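Local coordinates for Mgp-operon protein 3 (Mycoplasma pneumoniae, PDB 6RJ1) that probably works together with the adhesin P1 in attaching this human pathogen to host cells, at residues L164-V170 / S652-S657; W493-L498 / L533-Y538; E510-G514 / G558-Y562. All blocks are in the same frame, centred on the assembly; numbering follows the deposited sequence.

Contact 1 (L164-V170 / S652-S657); sequences LLVEQPV and SLINAS
Strand 165-167 and the end of strand 650-654 run parallel: their short axes approach to 4.7 Å at 18°, with L165 beside L653 (CA-CA 4.6 Å) and V166 beside I654 (CA-CA 4.8 Å). From the first residue of the second segment, S652 O accepts a hydrogen bond from L165 N at 3.2 Å, while S652 OG is hydrogen-bonded to L528 N. L653 puts its side chain on the same sheet face as L165 (CD1 to L165 CD2, 4.1 Å), where Y562 and Y229 also pack. I654 (chi1 m, chi2 t) points to the other face with V166; its CD1 lies 3.7 Å from L164 CD1. Its N donates to L165 O (2.8 Å, 172°) and its O receives E167 N (2.9 Å). This is the parallel beta-bridge pattern: L165 bonds S652 and I654, which flank L653, and I654 bonds L165 and E167, which flank V166. In the same mixed sheet, strand 165-167 also pairs antiparallel with strand 229-230, and strand 650-654 with strand 549-563. At N655 the backbone remains extended (-91/138), and OD1 is hydrogen-bonded to Y229 OH. A656 bends to -82/35, and its N donates to E167 OE1 at 2.9 Å. E167 also hydrogen-bonds Y662 OH and forms salt bridges with R181 and R227. A656 CB sits 3.5 Å from Q168 O, while a water joins A656 O (2.8 Å) to V170 N (3.0 Å).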
loop_
_atom_site.group_PDB
_atom_site.type_symbol
_atom_site.label_atom_id
_atom_site.label_comp_id
_atom_site.label_asym_id
_atom_site.label_seq_id
_atom_site.Cartn_x
_atom_site.Cartn_y
_atom_site.Cartn_z
ATOM N N LEU A 164 8.047 17.245 -5.013
ATOM C CA LEU A 164 7.596 16.023 -4.346
ATOM C C LEU A 164 8.649 15.394 -3.450
ATOM O O LEU A 164 9.798 15.197 -3.856
ATOM C CB LEU A 164 7.049 14.995 -5.348
ATOM C CG LEU A 164 6.408 13.738 -4.753
ATOM C CD1 LEU A 164 5.020 14.021 -4.214
ATOM C CD2 LEU A 164 6.369 12.627 -5.764
ATOM N N LEU A 165 8.217 15.075 -2.226
ATOM C CA LEU A 165 8.991 14.424 -1.177
ATOM C C LEU A 165 8.398 13.044 -0.934
ATOM O O LEU A 165 7.184 12.927 -0.790
ATOM C CB LEU A 165 8.883 15.264 0.100
ATOM C CG LEU A 165 10.108 16.043 0.571
ATOM C CD1 LEU A 165 10.801 16.758 -0.559
ATOM C CD2 LEU A 165 9.709 17.038 1.623
ATOM N N VAL A 166 9.240 11.995 -0.935
ATOM C CA VAL A 166 8.797 10.624 -0.669
ATOM C C VAL A 166 9.558 10.098 0.554
ATOM O O VAL A 166 10.781 10.214 0.627
ATOM C CB VAL A 166 8.921 9.664 -1.890
ATOM C CG1 VAL A 166 8.280 8.303 -1.595
ATOM C CG2 VAL A 166 8.311 10.272 -3.153
ATOM N N GLU A 167 8.825 9.538 1.514
ATOM C CA GLU A 167 9.393 8.968 2.728
ATOM C C GLU A 167 10.168 7.688 2.401
ATOM O O GLU A 167 9.724 6.907 1.550
ATOM C CB GLU A 167 8.277 8.638 3.729
ATOM C CG GLU A 167 8.767 8.390 5.148
ATOM C CD GLU A 167 7.796 7.669 6.063
ATOM O OE1 GLU A 167 6.662 7.367 5.625
ATOM O OE2 GLU A 167 8.173 7.414 7.230
ATOM N N GLN A 168 11.298 7.449 3.109
ATOM C CA GLN A 168 12.066 6.218 2.951
ATOM C C GLN A 168 11.154 5.024 3.305
ATOM O O GLN A 168 10.259 5.189 4.142
ATOM C CB GLN A 168 13.379 6.249 3.761
ATOM C CG GLN A 168 13.236 6.230 5.277
ATOM C CD GLN A 168 14.569 6.292 5.976
ATOM O OE1 GLN A 168 14.793 7.136 6.838
ATOM N NE2 GLN A 168 15.486 5.398 5.628
ATOM N N PRO A 169 11.248 3.864 2.613
ATOM C CA PRO A 169 10.308 2.774 2.912
ATOM C C PRO A 169 10.352 2.271 4.351
ATOM O O PRO A 169 11.401 2.300 5.002
ATOM C CB PRO A 169 10.678 1.692 1.893
ATOM C CG PRO A 169 11.444 2.391 0.837
ATOM C CD PRO A 169 12.188 3.472 1.546
ATOM N N VAL A 170 9.187 1.867 4.862
ATOM C CA VAL A 170 9.051 1.318 6.206
ATOM C C VAL A 170 9.496 -0.140 6.106
ATOM O O VAL A 170 8.968 -0.897 5.286
ATOM C CB VAL A 170 7.613 1.465 6.771
ATOM C CG1 VAL A 170 7.490 0.801 8.140
ATOM C CG2 VAL A 170 7.182 2.928 6.843
ATOM N N SER A 652 3.708 18.807 -2.387
ATOM C CA SER A 652 3.206 17.469 -2.038
ATOM C C SER A 652 4.250 16.575 -1.393
ATOM O O SER A 652 5.432 16.618 -1.747
ATOM C CB SER A 652 2.600 16.772 -3.253
ATOM O OG SER A 652 1.283 17.223 -3.514
ATOM N N LEU A 653 3.785 15.725 -0.471
ATOM C CA LEU A 653 4.610 14.788 0.269
ATOM C C LEU A 653 3.894 13.422 0.353
ATOM O O LEU A 653 2.729 13.363 0.747
ATOM C CB LEU A 653 4.869 15.395 1.667
ATOM C CG LEU A 653 5.595 14.558 2.720
ATOM C CD1 LEU A 653 6.463 15.448 3.574
ATOM C CD2 LEU A 653 4.608 13.810 3.608
ATOM N N ILE A 654 4.611 12.332 0.020
ATOM C CA ILE A 654 4.096 10.961 0.084
ATOM C C ILE A 654 4.796 10.159 1.190
ATOM O O ILE A 654 6.029 10.099 1.241
ATOM C CB ILE A 654 4.115 10.237 -1.301
ATOM C CG1 ILE A 654 3.232 10.990 -2.352
ATOM C CG2 ILE A 654 3.697 8.756 -1.170
ATOM C CD1 ILE A 654 3.532 10.664 -3.794
ATOM N N ASN A 655 3.982 9.562 2.080
ATOM C CA ASN A 655 4.353 8.703 3.190
ATOM C C ASN A 655 4.368 7.257 2.713
ATOM O O ASN A 655 3.480 6.841 1.970
ATOM C CB ASN A 655 3.355 8.873 4.331
ATOM C CG ASN A 655 3.485 10.193 5.052
ATOM O OD1 ASN A 655 4.569 10.772 5.135
ATOM N ND2 ASN A 655 2.391 10.673 5.630
ATOM N N ALA A 656 5.372 6.494 3.141
ATOM C CA ALA A 656 5.537 5.094 2.767
ATOM C C ALA A 656 4.653 4.148 3.623
ATOM O O ALA A 656 5.047 3.007 3.895
ATOM C CB ALA A 656 7.008 4.716 2.880
ATOM N N SER A 657 3.439 4.612 4.003
ATOM C CA SER A 657 2.494 3.897 4.868
ATOM C C SER A 657 1.028 4.392 4.693
ATOM O O SER A 657 0.826 5.445 4.076
ATOM C CB SER A 657 2.920 4.076 6.325
ATOM O OG SER A 657 2.423 5.293 6.863
HETATM O O HOH W 1 7.093 1.506 2.805
#

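Contact 2 (W493-L498 / L533-Y538); sequences WAKTEL and LTQPAY
A494, Y538 and T534 lose the most surface here. A494 occupies the second position of a type I turn, W493 to T496, as shaped by phi/psi of -64/-19 at A494 and -105/7 at K495 and closed by T496 N to W493 O at 2.9 Å. Across the segments, the closest CA atoms are those of A494 and P536, 4.0 Å apart. A494 O accepts T534 N at 2.9 Å and 174°, the direct hydrogen bond between the segments, and A494 CB touches L533 CB (4.1 Å) and P536 CB (4.2 Å). A water accepts from A494 N (2.9 Å) and donates to P536 O (2.7 Å).

T534 has chi1 t: its methyl CG2 lies 3.5 Å from T496 O and 3.9 Å from E497 CA, and its OG1 bonds E510 OE2. A second water links T534 OG1 (3.0 Å) to L498 N (2.9 Å).

Y538 (chi1 m) turns its ring edge to the face of the six-membered ring of W493 (also m), a T-shaped pair with centroids 4.9 Å apart and planes at 66°. L498 CD1 approaches Y538 CZ at 3.7 Å. Y538 OH sits 2.9 Å from a third water, which lies 2.7 Å from T496 O and 2.8 Å from Q535 O. Thus a type I turn, with waters in the gaps, packs on the loop entering strand 538-546, where the chain passes from the sheet of strand 487-492 to the mixed sheet of strand 496-498.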
loop_
_atom_site.group_PDB
_atom_site.type_symbol
_atom_site.label_atom_id
_atom_site.label_comp_id
_atom_site.label_asym_id
_atom_site.label_seq_id
_atom_site.Cartn_x
_atom_site.Cartn_y
_atom_site.Cartn_z
ATOM N N TRP A 493 -1.323 7.295 -10.979
ATOM C CA TRP A 493 -2.413 7.100 -10.019
ATOM C C TRP A 493 -3.121 8.439 -9.732
ATOM O O TRP A 493 -4.343 8.460 -9.556
ATOM C CB TRP A 493 -1.918 6.463 -8.720
ATOM C CG TRP A 493 -1.844 4.966 -8.760
ATOM C CD1 TRP A 493 -0.735 4.197 -8.567
ATOM C CD2 TRP A 493 -2.930 4.056 -8.998
ATOM N NE1 TRP A 493 -1.059 2.866 -8.660
ATOM C CE2 TRP A 493 -2.401 2.749 -8.921
ATOM C CE3 TRP A 493 -4.309 4.221 -9.251
ATOM C CZ2 TRP A 493 -3.194 1.609 -9.121
ATOM C CZ3 TRP A 493 -5.096 3.093 -9.430
ATOM C CH2 TRP A 493 -4.540 1.805 -9.380
ATOM N N ALA A 494 -2.349 9.555 -9.742
ATOM C CA ALA A 494 -2.832 10.924 -9.536
ATOM C C ALA A 494 -3.794 11.361 -10.640
ATOM O O ALA A 494 -4.535 12.325 -10.456
ATOM C CB ALA A 494 -1.658 11.892 -9.444
ATOM N N LYS A 495 -3.762 10.669 -11.792
ATOM C CA LYS A 495 -4.642 10.925 -12.938
ATOM C C LYS A 495 -5.742 9.838 -13.030
ATOM O O LYS A 495 -6.499 9.811 -14.002
ATOM C CB LYS A 495 -3.836 11.027 -14.237
ATOM C CG LYS A 495 -3.144 12.367 -14.421
ATOM C CD LYS A 495 -2.138 12.365 -15.567
ATOM C CE LYS A 495 -2.757 12.636 -16.917
ATOM N NZ LYS A 495 -1.733 12.997 -17.938
ATOM N N THR A 496 -5.828 8.949 -12.004
ATOM C CA THR A 496 -6.848 7.904 -11.917
ATOM C C THR A 496 -7.750 8.204 -10.726
ATOM O O THR A 496 -7.388 7.938 -9.575
ATOM C CB THR A 496 -6.242 6.492 -11.888
ATOM O OG1 THR A 496 -5.287 6.355 -12.935
ATOM C CG2 THR A 496 -7.299 5.411 -12.029
ATOM N N GLU A 497 -8.915 8.801 -11.015
ATOM C CA GLU A 497 -9.927 9.161 -10.036
ATOM C C GLU A 497 -10.712 7.902 -9.670
ATOM O O GLU A 497 -11.241 7.212 -10.543
ATOM C CB GLU A 497 -10.842 10.259 -10.597
ATOM C CG GLU A 497 -11.744 10.939 -9.576
ATOM C CD GLU A 497 -12.843 11.766 -10.219
ATOM O OE1 GLU A 497 -13.853 11.176 -10.669
ATOM O OE2 GLU A 497 -12.687 13.008 -10.286
ATOM N N LEU A 498 -10.738 7.582 -8.378
ATOM C CA LEU A 498 -11.435 6.409 -7.865
ATOM C C LEU A 498 -12.666 6.838 -7.085
ATOM O O LEU A 498 -12.776 7.998 -6.673
ATOM C CB LEU A 498 -10.504 5.569 -6.959
ATOM C CG LEU A 498 -9.191 5.054 -7.577
ATOM C CD1 LEU A 498 -8.378 4.307 -6.574
ATOM C CD2 LEU A 498 -9.433 4.152 -8.778
ATOM N N LEU A 533 -5.065 17.384 -9.441
ATOM C CA LEU A 533 -4.788 15.955 -9.464
ATOM C C LEU A 533 -5.395 15.264 -8.234
ATOM O O LEU A 533 -5.825 15.944 -7.297
ATOM C CB LEU A 533 -3.281 15.697 -9.614
ATOM C CG LEU A 533 -2.634 16.261 -10.902
ATOM C CD1 LEU A 533 -1.147 16.390 -10.754
ATOM C CD2 LEU A 533 -2.983 15.436 -12.143
ATOM N N THR A 534 -5.509 13.929 -8.266
ATOM C CA THR A 534 -6.122 13.180 -7.175
ATOM C C THR A 534 -5.037 12.387 -6.405
ATOM O O THR A 534 -3.845 12.715 -6.518
ATOM C CB THR A 534 -7.332 12.355 -7.697
ATOM O OG1 THR A 534 -8.050 11.802 -6.593
ATOM C CG2 THR A 534 -6.949 11.250 -8.703
ATOM N N GLN A 535 -5.463 11.383 -5.594
ATOM C CA GLN A 535 -4.591 10.540 -4.780
ATOM C C GLN A 535 -3.440 9.955 -5.628
ATOM O O GLN A 535 -3.694 9.307 -6.643
ATOM C CB GLN A 535 -5.405 9.472 -4.000
ATOM C CG GLN A 535 -4.592 8.478 -3.153
ATOM C CD GLN A 535 -3.723 9.074 -2.086
ATOM O OE1 GLN A 535 -4.068 10.072 -1.438
ATOM N NE2 GLN A 535 -2.581 8.450 -1.859
ATOM N N PRO A 536 -2.174 10.264 -5.259
ATOM C CA PRO A 536 -1.041 9.839 -6.089
ATOM C C PRO A 536 -0.453 8.450 -5.842
ATOM O O PRO A 536 0.205 7.927 -6.728
ATOM C CB PRO A 536 0.009 10.892 -5.748
ATOM C CG PRO A 536 -0.219 11.125 -4.291
ATOM C CD PRO A 536 -1.715 11.104 -4.132
ATOM N N ALA A 537 -0.566 7.912 -4.626
ATOM C CA ALA A 537 0.101 6.663 -4.297
ATOM C C ALA A 537 -0.747 5.642 -3.575
ATOM O O ALA A 537 -1.682 5.986 -2.843
ATOM C CB ALA A 537 1.362 6.951 -3.499
ATOM N N TYR A 538 -0.390 4.364 -3.791
ATOM C CA TYR A 538 -1.042 3.211 -3.189
ATOM C C TYR A 538 -0.033 2.129 -2.827
ATOM O O TYR A 538 1.004 2.002 -3.481
ATOM C CB TYR A 538 -2.124 2.649 -4.145
ATOM C CG TYR A 538 -3.270 3.611 -4.392
ATOM C CD1 TYR A 538 -4.330 3.706 -3.495
ATOM C CD2 TYR A 538 -3.264 4.471 -5.492
ATOM C CE1 TYR A 538 -5.358 4.627 -3.687
ATOM C CE2 TYR A 538 -4.283 5.397 -5.692
ATOM C CZ TYR A 538 -5.334 5.464 -4.795
ATOM O OH TYR A 538 -6.338 6.379 -5.006
HETATM O O HOH W 2 0.489 9.252 -9.073
HETATM O O HOH W 3 -6.207 8.304 -7.173
HETATM O O HOH W 4 -8.969 8.982 -6.506
#

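Contact 3 (E510-G514 / G558-Y562); sequences ENQLG and GAVGY
In the end region of helix 503-511, Q512 (-83/-7) and L513 (-65/-30) keep phi/psi near helical, with L513 N bonded to E510 O at 3.2 Å, and G514 (164/-172) is the first to leave them. Opposite, A559 to Y562 are extended, and the nearest pair of CA atoms is L513 and V560, 4.5 Å apart. The carbonyls of Q512 and L513 face the strand through water: one donates to Q512 O (2.7 Å) and accepts from G561 N (2.8 Å); another donates to L513 O (2.6 Å) and V560 O (3.1 Å). Q512 O also meets V560 CA at 3.4 Å, a CA-H...O contact. A beta carbon on G561 would lie only 3.4 Å from G514 CA, so the absent side chain permits this closeness.

L513 (chi1 m, chi2 t) reaches A559, CD2 to CB 3.8 Å. Q512 OE1 bonds W579 N and N660 ND2, lying 4.1 Å from V560 CG1. The C-terminal end region of helix 503-511 thus packs on strand 549-563 of the mixed sheet, partly through two waters.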
loop_
_atom_site.group_PDB
_atom_site.type_symbol
_atom_site.label_atom_id
_atom_site.label_comp_id
_atom_site.label_asym_id
_atom_site.label_seq_id
_atom_site.Cartn_x
_atom_site.Cartn_y
_atom_site.Cartn_z
ATOM N N GLU A 510 -8.726 14.295 -0.869
ATOM C CA GLU A 510 -8.296 15.378 -1.754
ATOM C C GLU A 510 -8.022 16.695 -1.049
ATOM O O GLU A 510 -7.123 17.418 -1.477
ATOM C CB GLU A 510 -9.288 15.579 -2.903
ATOM C CG GLU A 510 -9.221 14.488 -3.965
ATOM C CD GLU A 510 -10.119 14.675 -5.177
ATOM O OE1 GLU A 510 -11.060 15.500 -5.115
ATOM O OE2 GLU A 510 -9.878 13.986 -6.194
ATOM N N ASN A 511 -8.781 17.024 0.008
ATOM C CA ASN A 511 -8.578 18.279 0.732
ATOM C C ASN A 511 -7.276 18.282 1.510
ATOM O O ASN A 511 -6.652 19.329 1.663
ATOM C CB ASN A 511 -9.776 18.631 1.624
ATOM C CG ASN A 511 -11.008 19.014 0.854
ATOM O OD1 ASN A 511 -10.993 19.153 -0.381
ATOM N ND2 ASN A 511 -12.118 19.173 1.564
ATOM N N GLN A 512 -6.839 17.106 1.959
ATOM C CA GLN A 512 -5.593 16.991 2.702
ATOM C C GLN A 512 -4.372 16.918 1.770
ATOM O O GLN A 512 -3.251 17.012 2.261
ATOM C CB GLN A 512 -5.650 15.828 3.711
ATOM C CG GLN A 512 -4.994 16.199 5.029
ATOM C CD GLN A 512 -5.380 15.315 6.180
ATOM O OE1 GLN A 512 -4.524 14.683 6.802
ATOM N NE2 GLN A 512 -6.664 15.285 6.519
ATOM N N LEU A 513 -4.586 16.823 0.428
ATOM C CA LEU A 513 -3.504 16.757 -0.559
ATOM C C LEU A 513 -2.691 18.033 -0.601
ATOM O O LEU A 513 -1.504 17.997 -0.911
ATOM C CB LEU A 513 -4.015 16.401 -1.971
ATOM C CG LEU A 513 -4.516 14.960 -2.225
ATOM C CD1 LEU A 513 -5.173 14.847 -3.586
ATOM C CD2 LEU A 513 -3.390 13.942 -2.149
ATOM N N GLY A 514 -3.330 19.152 -0.290
ATOM C CA GLY A 514 -2.672 20.448 -0.282
ATOM C C GLY A 514 -3.624 21.620 -0.287
ATOM O O GLY A 514 -4.841 21.452 -0.154
ATOM N N GLY A 558 -0.192 7.561 2.548
ATOM C CA GLY A 558 -0.363 8.908 3.077
ATOM C C GLY A 558 0.168 9.957 2.122
ATOM O O GLY A 558 1.333 9.903 1.747
ATOM N N ALA A 559 -0.693 10.870 1.655
ATOM C CA ALA A 559 -0.288 11.932 0.739
ATOM C C ALA A 559 -0.841 13.269 1.231
ATOM O O ALA A 559 -2.058 13.509 1.231
ATOM C CB ALA A 559 -0.749 11.631 -0.673
ATOM N N VAL A 560 0.063 14.115 1.713
ATOM C CA VAL A 560 -0.278 15.398 2.315
ATOM C C VAL A 560 0.547 16.555 1.731
ATOM O O VAL A 560 1.365 16.341 0.831
ATOM C CB VAL A 560 -0.173 15.326 3.867
ATOM C CG1 VAL A 560 -1.209 14.384 4.456
ATOM C CG2 VAL A 560 1.233 14.959 4.328
ATOM N N GLY A 561 0.309 17.762 2.241
ATOM C CA GLY A 561 1.040 18.949 1.838
ATOM C C GLY A 561 2.158 19.287 2.805
ATOM O O GLY A 561 2.204 18.761 3.915
ATOM N N TYR A 562 3.081 20.161 2.382
ATOM C CA TYR A 562 4.183 20.631 3.221
ATOM C C TYR A 562 4.555 22.062 2.844
ATOM O O TYR A 562 4.505 22.415 1.664
ATOM C CB TYR A 562 5.371 19.650 3.238
ATOM C CG TYR A 562 6.345 19.751 2.085
ATOM C CD1 TYR A 562 6.199 18.954 0.954
ATOM C CD2 TYR A 562 7.481 20.549 2.178
ATOM C CE1 TYR A 562 7.123 19.001 -0.087
ATOM C CE2 TYR A 562 8.394 20.627 1.134
ATOM C CZ TYR A 562 8.208 19.858 -0.003
ATOM O OH TYR A 562 9.127 19.923 -1.024
HETATM O O HOH W 5 -1.915 19.161 3.231
HETATM O O HOH W 6 -0.275 15.895 -1.784
#

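Overall arrangement
The three contacts form one buried cluster around strands 549-563 and 650-654, which are sheet neighbours. Contacts 1 and 3, with centres about 12 Å apart, meet directly: N655 N is 2.7 Å from G558 O and S657 O is 2.8 Å from G558 N, both probable hydrogen bonds. Contact 2 is also about 12 Å from contact 3, centre to centre, joined by T534 OG1 and E510 OE2 at 2.9 Å and by P536 CD on A559 CB at 3.6 Å. Contacts 1 and 2, with centres about 15 Å apart, touch through I654 CG2 and A537 CB (3.8 Å). Contacts 2 and 3 interlace along the chain, both nested within the long loop closed by contact 1.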